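Dihydroorotase (Saccharomyces cerevisiae S288C, PDB 6L0H) catalyses the reversible, zinc-dependent interconversion of N-carbamoyl-L-aspartate and dihydroorotate, the third step of de novo pyrimidine biosynthesis. Local coordinates at residues A[36-41]-A[66-71]; A[209-214]-A[284-289]; A[244-249]-A[289-294]; A[24-29]-A[276-281]. One frame throughout, in Å; residues are numbered along the deposited sequence.

Contact 1 (A[36-41]-A[66-71])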
# COMPACT_ATOMS: atom_id res chain seq x y z
N SER A 36 12.40 26.73 13.87
CA SER A 36 12.04 27.99 14.51
C SER A 36 10.66 28.47 14.08
O SER A 36 9.94 29.07 14.90
CB SER A 36 13.11 29.06 14.23
OG SER A 36 12.65 30.37 14.60
N ILE A 37 10.30 28.28 12.81
CA ILE A 37 9.06 28.80 12.23
C ILE A 37 8.20 27.64 11.72
O ILE A 37 8.68 26.78 10.98
CB ILE A 37 9.37 29.79 11.11
CG1 ILE A 37 10.25 30.93 11.64
CG2 ILE A 37 8.10 30.31 10.48
CD1 ILE A 37 11.06 31.62 10.58
N ALA A 38 6.92 27.63 12.08
CA ALA A 38 6.01 26.55 11.68
C ALA A 38 4.76 27.10 11.02
O ALA A 38 4.12 28.01 11.55
CB ALA A 38 5.61 25.67 12.88
N TYR A 39 4.40 26.54 9.87
CA TYR A 39 3.13 26.84 9.21
C TYR A 39 2.11 25.77 9.61
O TYR A 39 2.29 24.60 9.26
CB TYR A 39 3.30 26.89 7.70
CG TYR A 39 2.05 27.35 6.96
CD1 TYR A 39 1.77 28.71 6.83
CD2 TYR A 39 1.17 26.44 6.39
CE1 TYR A 39 0.65 29.14 6.16
CE2 TYR A 39 0.06 26.86 5.71
CZ TYR A 39 -0.20 28.22 5.60
OH TYR A 39 -1.31 28.64 4.92
N ILE A 40 1.04 26.17 10.30
CA ILE A 40 0.14 25.24 10.99
C ILE A 40 -1.07 24.91 10.11
O ILE A 40 -1.88 25.78 9.78
CB ILE A 40 -0.32 25.82 12.34
CG1 ILE A 40 0.88 26.13 13.23
CG2 ILE A 40 -1.20 24.82 13.07
CD1 ILE A 40 1.77 24.90 13.53
N MET A 41 -1.23 23.63 9.80
CA MET A 41 -2.32 23.19 8.94
C MET A 41 -3.64 23.13 9.69
O MET A 41 -3.67 22.98 10.92
CB MET A 41 -1.98 21.83 8.32
CG MET A 41 -0.96 21.93 7.21
SD MET A 41 -1.36 23.18 5.93
CE MET A 41 0.13 23.17 4.91
N PRO A 66 6.48 29.23 23.60
CA PRO A 66 6.68 30.68 23.44
C PRO A 66 7.78 31.08 22.46
O PRO A 66 7.78 32.22 21.99
CB PRO A 66 7.00 31.16 24.87
CG PRO A 66 6.31 30.11 25.77
CD PRO A 66 6.49 28.81 25.02
N LYS A 67 8.75 30.22 22.19
CA LYS A 67 9.85 30.61 21.30
C LYS A 67 9.61 30.26 19.82
O LYS A 67 10.39 30.68 18.96
CB LYS A 67 11.15 29.96 21.78
CG LYS A 67 11.52 30.33 23.21
CD LYS A 67 12.94 29.92 23.55
CE LYS A 67 13.27 30.23 25.02
NZ LYS A 67 14.75 30.43 25.22
N THR A 68 8.51 29.59 19.50
CA THR A 68 8.21 29.16 18.14
C THR A 68 7.31 30.17 17.43
O THR A 68 6.35 30.68 18.02
CB THR A 68 7.54 27.78 18.17
OG1 THR A 68 8.41 26.84 18.81
CG2 THR A 68 7.22 27.28 16.74
N THR A 69 7.64 30.46 16.18
CA THR A 69 6.86 31.39 15.37
C THR A 69 5.80 30.62 14.59
O THR A 69 6.13 29.69 13.85
CB THR A 69 7.76 32.17 14.43
OG1 THR A 69 8.75 32.84 15.22
CG2 THR A 69 6.98 33.19 13.64
N PHE A 70 4.54 31.00 14.76
CA PHE A 70 3.41 30.26 14.21
C PHE A 70 2.75 31.06 13.09
O PHE A 70 2.24 32.16 13.32
CB PHE A 70 2.39 29.92 15.29
CG PHE A 70 2.90 28.91 16.28
CD1 PHE A 70 2.90 27.56 15.97
CD2 PHE A 70 3.41 29.31 17.52
CE1 PHE A 70 3.39 26.61 16.89
CE2 PHE A 70 3.87 28.38 18.43
CZ PHE A 70 3.87 27.03 18.12
N LEU A 71 2.75 30.49 11.90
CA LEU A 71 2.02 31.01 10.75
C LEU A 71 0.76 30.16 10.61
O LEU A 71 0.84 28.94 10.58
CB LEU A 71 2.92 30.90 9.50
CG LEU A 71 4.07 31.90 9.28
CD1 LEU A 71 4.78 32.27 10.54
CD2 LEU A 71 5.09 31.40 8.26
O HOH W 1 10.75 31.56 16.41

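Contact 2 (A[209-214]-A[284-289])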
# COMPACT_ATOMS: atom_id res chain seq x y z
N LEU A 209 8.73 19.71 0.34
CA LEU A 209 9.15 18.32 0.37
C LEU A 209 9.30 17.87 1.82
O LEU A 209 9.93 18.57 2.62
CB LEU A 209 10.47 18.15 -0.38
CG LEU A 209 10.37 18.52 -1.85
CD1 LEU A 209 11.78 18.55 -2.49
CD2 LEU A 209 9.45 17.52 -2.55
N THR A 210 8.75 16.69 2.14
CA THR A 210 8.81 16.17 3.50
C THR A 210 10.14 15.49 3.73
O THR A 210 10.91 15.24 2.80
CB THR A 210 7.66 15.17 3.77
OG1 THR A 210 7.89 13.98 3.01
CG2 THR A 210 6.31 15.76 3.39
N ALA A 211 10.41 15.16 5.00
CA ALA A 211 11.55 14.30 5.29
C ALA A 211 11.30 12.88 4.81
O ALA A 211 12.14 12.30 4.12
CB ALA A 211 11.85 14.30 6.80
N HIS A 212 10.12 12.33 5.11
CA HIS A 212 9.93 10.90 4.88
C HIS A 212 9.90 10.54 3.40
O HIS A 212 10.35 9.44 3.05
CB HIS A 212 8.69 10.38 5.62
CG HIS A 212 7.45 11.21 5.47
ND1 HIS A 212 7.24 12.37 6.20
CD2 HIS A 212 6.34 11.03 4.72
CE1 HIS A 212 6.06 12.88 5.87
NE2 HIS A 212 5.49 12.08 4.98
N HIS A 213 9.38 11.41 2.51
CA HIS A 213 9.41 11.09 1.08
C HIS A 213 10.82 11.13 0.48
O HIS A 213 11.00 10.78 -0.69
CB HIS A 213 8.49 12.02 0.28
CG HIS A 213 7.03 11.81 0.57
ND1 HIS A 213 6.28 12.74 1.26
CD2 HIS A 213 6.21 10.77 0.31
CE1 HIS A 213 5.04 12.28 1.38
NE2 HIS A 213 4.97 11.09 0.82
N LEU A 214 11.79 11.65 1.22
CA LEU A 214 13.18 11.59 0.82
C LEU A 214 13.82 10.24 1.14
O LEU A 214 14.94 9.99 0.68
CB LEU A 214 13.95 12.72 1.53
CG LEU A 214 14.16 14.08 0.88
CD1 LEU A 214 12.97 14.56 0.12
CD2 LEU A 214 14.59 15.14 1.89
N ILE A 284 14.82 18.45 11.44
CA ILE A 284 16.01 18.92 10.73
C ILE A 284 17.09 17.84 10.68
O ILE A 284 17.71 17.65 9.63
CB ILE A 284 16.53 20.24 11.32
CG1 ILE A 284 15.43 21.31 11.30
CG2 ILE A 284 17.75 20.72 10.55
CD1 ILE A 284 14.97 21.69 9.91
N PRO A 285 17.38 17.12 11.78
CA PRO A 285 18.33 16.00 11.64
C PRO A 285 17.94 14.96 10.58
O PRO A 285 18.85 14.42 9.93
CB PRO A 285 18.35 15.39 13.06
CG PRO A 285 18.04 16.53 13.94
CD PRO A 285 17.05 17.37 13.19
N TYR A 286 16.65 14.66 10.36
CA TYR A 286 16.30 13.76 9.25
C TYR A 286 16.78 14.33 7.92
O TYR A 286 17.30 13.60 7.08
CB TYR A 286 14.78 13.52 9.14
CG TYR A 286 14.08 12.76 10.25
CD1 TYR A 286 14.44 11.45 10.58
CD2 TYR A 286 13.02 13.34 10.94
CE1 TYR A 286 13.76 10.75 11.59
CE2 TYR A 286 12.36 12.68 11.95
CZ TYR A 286 12.72 11.38 12.27
OH TYR A 286 12.01 10.75 13.27
N ILE A 287 16.53 15.62 7.69
CA ILE A 287 16.91 16.23 6.41
C ILE A 287 18.42 16.26 6.26
O ILE A 287 18.96 16.02 5.17
CB ILE A 287 16.31 17.65 6.30
CG1 ILE A 287 14.79 17.61 6.44
CG2 ILE A 287 16.76 18.32 5.01
CD1 ILE A 287 14.10 16.76 5.32
N ALA A 288 19.12 16.58 7.35
CA ALA A 288 20.58 16.64 7.33
C ALA A 288 21.17 15.33 6.84
O ALA A 288 22.17 15.33 6.13
CB ALA A 288 21.12 16.96 8.72
N GLN A 289 20.59 14.20 7.28
CA GLN A 289 21.04 12.89 6.81
C GLN A 289 21.01 12.82 5.29
O GLN A 289 21.96 12.35 4.66
CB GLN A 289 20.15 11.80 7.42
CG GLN A 289 20.82 10.44 7.54
CD GLN A 289 21.96 10.44 8.56
OE1 GLN A 289 21.82 10.96 9.67
NE2 GLN A 289 23.11 9.87 8.18

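Contact 3 (A[244-249]-A[289-294])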
# COMPACT_ATOMS: atom_id res chain seq x y z
N LYS A 244 16.84 14.97 -5.56
CA LYS A 244 17.54 15.94 -6.39
C LYS A 244 16.89 17.31 -6.30
O LYS A 244 17.59 18.33 -6.25
CB LYS A 244 17.57 15.48 -7.85
CG LYS A 244 18.35 14.20 -8.07
CD LYS A 244 19.80 14.36 -7.67
CE LYS A 244 20.68 13.37 -8.43
NZ LYS A 244 21.78 12.87 -7.57
N ALA A 245 15.56 17.37 -6.30
CA ALA A 245 14.91 18.66 -6.09
C ALA A 245 15.30 19.24 -4.74
O ALA A 245 15.61 20.44 -4.64
CB ALA A 245 13.39 18.54 -6.22
N ALA A 246 15.32 18.42 -3.69
CA ALA A 246 15.55 18.96 -2.35
C ALA A 246 16.94 19.58 -2.24
O ALA A 246 17.10 20.61 -1.56
CB ALA A 246 15.34 17.90 -1.28
N VAL A 247 17.95 18.97 -2.87
CA VAL A 247 19.33 19.44 -2.77
C VAL A 247 19.71 20.35 -3.94
O VAL A 247 20.87 20.77 -4.04
CB VAL A 247 20.32 18.27 -2.65
CG1 VAL A 247 19.95 17.37 -1.50
CG2 VAL A 247 20.37 17.51 -3.97
N SER A 248 18.74 20.72 -4.79
CA SER A 248 19.00 21.44 -6.02
C SER A 248 19.42 22.89 -5.80
O SER A 248 19.94 23.50 -6.74
CB SER A 248 17.76 21.43 -6.91
OG SER A 248 16.73 22.23 -6.37
N GLY A 249 19.13 23.49 -4.65
CA GLY A 249 19.35 24.92 -4.54
C GLY A 249 18.35 25.78 -5.28
O GLY A 249 18.55 27.00 -5.38
N GLN A 289 20.59 14.20 7.28
CA GLN A 289 21.04 12.89 6.81
C GLN A 289 21.01 12.82 5.29
O GLN A 289 21.96 12.35 4.66
CB GLN A 289 20.15 11.80 7.42
CG GLN A 289 20.82 10.44 7.54
CD GLN A 289 21.96 10.44 8.56
OE1 GLN A 289 21.82 10.96 9.67
NE2 GLN A 289 23.11 9.87 8.18
N VAL A 290 19.91 13.28 4.68
CA VAL A 290 19.79 13.22 3.23
C VAL A 290 20.84 14.11 2.57
O VAL A 290 21.54 13.69 1.64
CB VAL A 290 18.37 13.62 2.79
CG1 VAL A 290 18.32 13.73 1.28
CG2 VAL A 290 17.35 12.62 3.33
N PHE A 291 20.97 15.35 3.06
CA PHE A 291 21.90 16.29 2.44
C PHE A 291 23.34 15.84 2.61
O PHE A 291 24.16 16.11 1.73
CB PHE A 291 21.70 17.69 3.01
CG PHE A 291 20.58 18.45 2.35
CD1 PHE A 291 19.27 18.01 2.46
CD2 PHE A 291 20.83 19.60 1.63
CE1 PHE A 291 18.22 18.72 1.86
CE2 PHE A 291 19.80 20.31 1.02
CZ PHE A 291 18.48 19.86 1.15
N GLU A 292 23.66 15.19 3.73
CA GLU A 292 24.99 14.59 3.88
C GLU A 292 25.21 13.51 2.83
O GLU A 292 26.22 13.53 2.11
CB GLU A 292 25.16 14.02 5.29
CG GLU A 292 26.55 13.39 5.48
CD GLU A 292 26.85 13.01 6.92
OE1 GLU A 292 26.05 13.34 7.81
OE2 GLU A 292 27.89 12.37 7.17
N GLU A 293 24.29 12.56 2.74
CA GLU A 293 24.43 11.44 1.80
C GLU A 293 24.54 11.91 0.35
O GLU A 293 25.11 11.19 -0.48
CB GLU A 293 23.27 10.45 1.98
CG GLU A 293 23.38 9.72 3.32
CD GLU A 293 22.23 8.77 3.68
OE1 GLU A 293 21.26 8.61 2.89
OE2 GLU A 293 22.31 8.20 4.79
N GLN A 294 23.98 13.07 0.01
CA GLN A 294 24.08 13.60 -1.34
C GLN A 294 25.27 14.54 -1.52
O GLN A 294 25.39 15.17 -2.57
CB GLN A 294 22.79 14.34 -1.72
CG GLN A 294 21.58 13.45 -1.71
CD GLN A 294 21.73 12.29 -2.66
OE1 GLN A 294 21.87 11.15 -2.24
NE2 GLN A 294 21.70 12.58 -3.95

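Contact 4 (A[24-29]-A[276-281])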
# COMPACT_ATOMS: atom_id res chain seq x y z
N GLU A 24 -0.50 19.24 23.17
CA GLU A 24 0.42 19.54 24.26
C GLU A 24 1.71 18.73 24.16
O GLU A 24 2.79 19.22 24.51
CB GLU A 24 -0.28 19.30 25.59
CG GLU A 24 -1.42 20.27 25.84
CD GLU A 24 -2.16 20.00 27.13
OE1 GLU A 24 -1.87 18.98 27.79
OE2 GLU A 24 -3.02 20.82 27.49
N LEU A 25 1.61 17.47 23.74
CA LEU A 25 2.82 16.67 23.54
C LEU A 25 3.65 17.19 22.37
O LEU A 25 4.86 17.40 22.50
CB LEU A 25 2.46 15.20 23.33
CG LEU A 25 3.61 14.27 22.97
CD1 LEU A 25 4.71 14.27 24.03
CD2 LEU A 25 3.05 12.87 22.77
N VAL A 26 3.03 17.42 21.21
CA VAL A 26 3.83 17.59 19.99
C VAL A 26 4.29 19.04 19.78
O VAL A 26 5.36 19.25 19.21
CB VAL A 26 3.11 17.06 18.74
CG1 VAL A 26 2.90 15.55 18.86
CG2 VAL A 26 1.80 17.78 18.50
N THR A 27 3.51 20.04 20.17
CA THR A 27 3.91 21.42 19.86
C THR A 27 5.28 21.80 20.39
O THR A 27 6.03 22.46 19.64
CB THR A 27 2.82 22.39 20.34
OG1 THR A 27 1.60 22.08 19.68
CG2 THR A 27 3.20 23.85 20.01
N PRO A 28 5.70 21.42 21.61
CA PRO A 28 7.09 21.69 22.01
C PRO A 28 8.13 20.96 21.16
O PRO A 28 9.30 21.37 21.15
CB PRO A 28 7.14 21.24 23.48
CG PRO A 28 5.72 21.31 23.94
CD PRO A 28 4.92 20.88 22.74
N LYS A 29 7.75 19.89 20.45
CA LYS A 29 8.75 19.17 19.68
C LYS A 29 9.17 19.92 18.42
O LYS A 29 10.20 19.59 17.83
CB LYS A 29 8.22 17.79 19.29
CG LYS A 29 7.69 17.01 20.50
CD LYS A 29 8.79 16.79 21.49
CE LYS A 29 8.43 15.73 22.52
NZ LYS A 29 7.40 16.22 23.50
N GLY A 276 -0.39 9.20 7.91
CA GLY A 276 0.48 10.20 8.51
C GLY A 276 1.71 9.62 9.17
O GLY A 276 1.66 8.55 9.80
N VAL A 277 2.83 10.31 9.02
CA VAL A 277 4.13 9.93 9.56
C VAL A 277 4.54 11.04 10.51
O VAL A 277 4.34 12.22 10.20
CB VAL A 277 5.18 9.76 8.45
CG1 VAL A 277 6.61 9.78 9.03
CG2 VAL A 277 4.89 8.53 7.60
N TYR A 278 5.07 10.68 11.68
CA TYR A 278 5.43 11.67 12.69
C TYR A 278 6.93 11.95 12.63
O TYR A 278 7.74 11.08 12.95
CB TYR A 278 5.04 11.24 14.10
CG TYR A 278 5.51 12.24 15.11
CD1 TYR A 278 4.92 13.50 15.19
CD2 TYR A 278 6.60 11.98 15.93
CE1 TYR A 278 5.37 14.44 16.10
CE2 TYR A 278 7.06 12.90 16.83
CZ TYR A 278 6.44 14.13 16.92
OH TYR A 278 6.91 15.08 17.82
N SER A 279 7.31 13.15 12.19
CA SER A 279 8.72 13.49 12.07
C SER A 279 9.16 14.72 12.84
O SER A 279 10.33 15.12 12.73
CB SER A 279 9.09 13.67 10.59
OG SER A 279 8.23 14.65 10.02
N GLN A 280 8.28 15.34 13.63
CA GLN A 280 8.59 16.64 14.23
C GLN A 280 9.80 16.57 15.15
O GLN A 280 10.64 17.48 15.17
CB GLN A 280 7.37 17.17 15.01
CG GLN A 280 7.35 18.70 15.09
CD GLN A 280 6.92 19.32 13.76
OE1 GLN A 280 5.79 19.13 13.32
NE2 GLN A 280 7.82 20.04 13.11
N SER A 281 9.89 15.47 15.92
CA SER A 281 10.88 15.38 16.99
C SER A 281 12.31 15.42 16.47
O SER A 281 13.22 15.80 17.22
CB SER A 281 10.66 14.12 17.82
OG SER A 281 9.52 14.29 18.65

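Contact 1 (A[36-41]-A[66-71])
Ile37, Ala38 and Tyr39 pair in parallel with Thr69, Phe70 and Leu71, joining two neighbouring strands of the TIM barrel on which dihydroorotases are built; helix 51-64 between them completes a beta-alpha-beta unit. Four backbone bonds hold the pair. Thr69 N donates to Ser36 O and Leu71 N to Ala38 O, while from the other strand Ala38 N reaches Thr69 O, and Ile40 N reaches Leu71 O at 2.8 Å. Weaker CA-H...O contacts fill in between, such as Tyr39 CA to Leu71 O at 3.4 Å.

Apolar contacts occupy both sides of the sheet. On the side of Ile37, Tyr39, Thr69 and Leu71, both methyls of Leu71 touch Ile37 CG2. Tyr39 CG stands anti to the backbone N (chi1 -173°), and ring atom CD1 comes to 3.6 Å from Leu71 CB, the two side chains lying roughly at right angles. The Phe70 ring, on the other side with Ala38, meets Ile40 CD1 at its edge, with Thr68 CG2 over one face, offset toward the rim; Tyr57 and Leu61 of helix 51-64 pack onto Ile40.

Polar groups gather at the start of the strands. Thr69 OG1 is hydrogen-bonded to Ala320 N, and a water joins it to Ser36 and Lys67, donating to Ser36 OG at 2.9 Å and lying 2.7 Å from Thr69 OG1.

Contact 2 (A[209-214]-A[284-289])
Ile287 CD1 is pressed against Ala211, reaching CA at 3.5 Å and CB at 3.6 Å, joining helix 283-293 to the loop that follows strand 205-209. With CG1 anti to the carbonyl carbon (chi1 -58°) and a bend at chi2 (-61°), the isoleucine turns this one methyl toward the loop although its CB does not aim there.

Leu214 approaches the same methyl at an oblique angle, and its CD2 lies 3.8 Å from Ile287 CD1, which therefore sits against both ends of the short turn 211-214. Tyr286, the residue before it in the helix, meets Ala211 through the base of its side chain: CB to CB is 3.8 Å. The ring then leads away from the loop, and its OH is hydrogen-bonded to Phe349 O, while the ring of Phe349 meets that of Tyr286 edge-to-face.

No hydrogen bond crosses between the segments; the polar bonds lie within the loop. Thr210 OG1 accepts from His213 N at 3.0 Å and also shares a 2.7 Å bond with His213 ND1, and His213 NE2 in turn bonds to Pro231 O. The same hydroxyl stands over the centre of one face of the His212 ring.

This ST motif lies at the C-terminal end of a barrel strand, where TIM-barrel metallohydrolases keep their active site: Thr210 adjoins His180 and Asp258, zinc ligands by similarity.

Contact 3 (A[244-249]-A[289-294])
The Phe291 ring takes Val247 CG1 squarely over one face, 3.7 Å from its centroid and only 4° off the ring normal, a CH-pi contact. Near the far end of the ring, CZ comes to 3.1 Å from Ala246 O, an oblique approach, and CE1 lies 4.3 Å from Ala246 CB. The ring of Phe303 meets Phe291 as well, with the planes inclined at about 30°.

Valine and phenylalanine slide past each other in opposite directions, each reaching toward the other's helix. Val247 CG1 is anti to the carbonyl carbon (chi1 -55°), which directs that methyl onto the ring and also within 4.2 Å of Gln294 CB. With an alanine here in place of Phe291, Val247 CG1 is likely to lose the face it rests on, and a gap to open beside Ala246 and Phe303.

Polar side chains lie at the margin. Lys244, bent at chi2 and chi4, crosses Gln294 at about a right angle, bringing NZ to 3.6 Å from NE2. Within 244-249, Ser248 OG donates to Ala245 O at 2.7 Å, and Ser248 N binds the same oxygen.

The contact thus packs together the C-terminal ends of helices 236-247 and 283-293. Leu297 touches Phe291 from the following loop, Val243 packs on Val290 and Gln294, and Ala245 touches Phe253 of strand 253-255.

Contact 4 (A[24-29]-A[276-281])
In the TIM barrel of this metallohydrolase, helix 20-32, which follows the first barrel strand, packs here on the loop leading into helix 283-293, with Lys29 and Val26 meeting Tyr278, Gln280 and Ser281. The hydroxyl of Tyr278 approaches the aliphatic base of Lys29, 3.3 Å from CB and 3.4 Å from CG, and the two side chains cross at about a right angle. Tyr278 CG is anti to the backbone N (chi1 176°), which carries the ring across to the helix; there CE1 lies 3.9 Å from Val26 CG1, the valine and the tyrosine running past each other in opposite directions.

Tyr278 OH and Ser281 OG share a 2.9 Å hydrogen bond, and Ser281 OG also comes to 3.8 Å from Lys29 CG. The lysine chain, bent at chi2 and chi4, leads away from the loop and folds back along its own helix, where NZ donates to Leu25 O at 3.0 Å. A serine in place of Lys29 would probably take away the CG and CD methylenes beside Tyr278 OH and Ser281 OG and leave Leu25 O without its ammonium donor.

Gln280 CG lies 4.0 Å from Lys29 C, while its NE2 donates to Asp12 of strand 11-15. Ile346 of strand 345-346 packs on Val26 and Tyr278, Ile338 of strand 338-339 touches Tyr278 and Ser281, and Leu61 and Leu64 of helix 51-64 touch Thr27 of helix 20-32.

Contacts 1, 2 and 4 are buried, whereas contact 3 is partly buried and reaches the surface at its lysine and glutamine. Contact 1 alone joins the segments by backbone hydrogen bonds, as befits paired barrel strands; the other three rely on side-chain packing. Contacts 2 and 3 use successive parts of helix 283-293, share Gln289, and touch where Leu209 and Leu214 meet Ala246 and Val290. Contact 4 involves the loop just before that helix and meets contact 2 through Tyr286 and Ser279. Contact 1, nested in the chain loop closed by contact 4, touches it where Phe70 packs on Thr27.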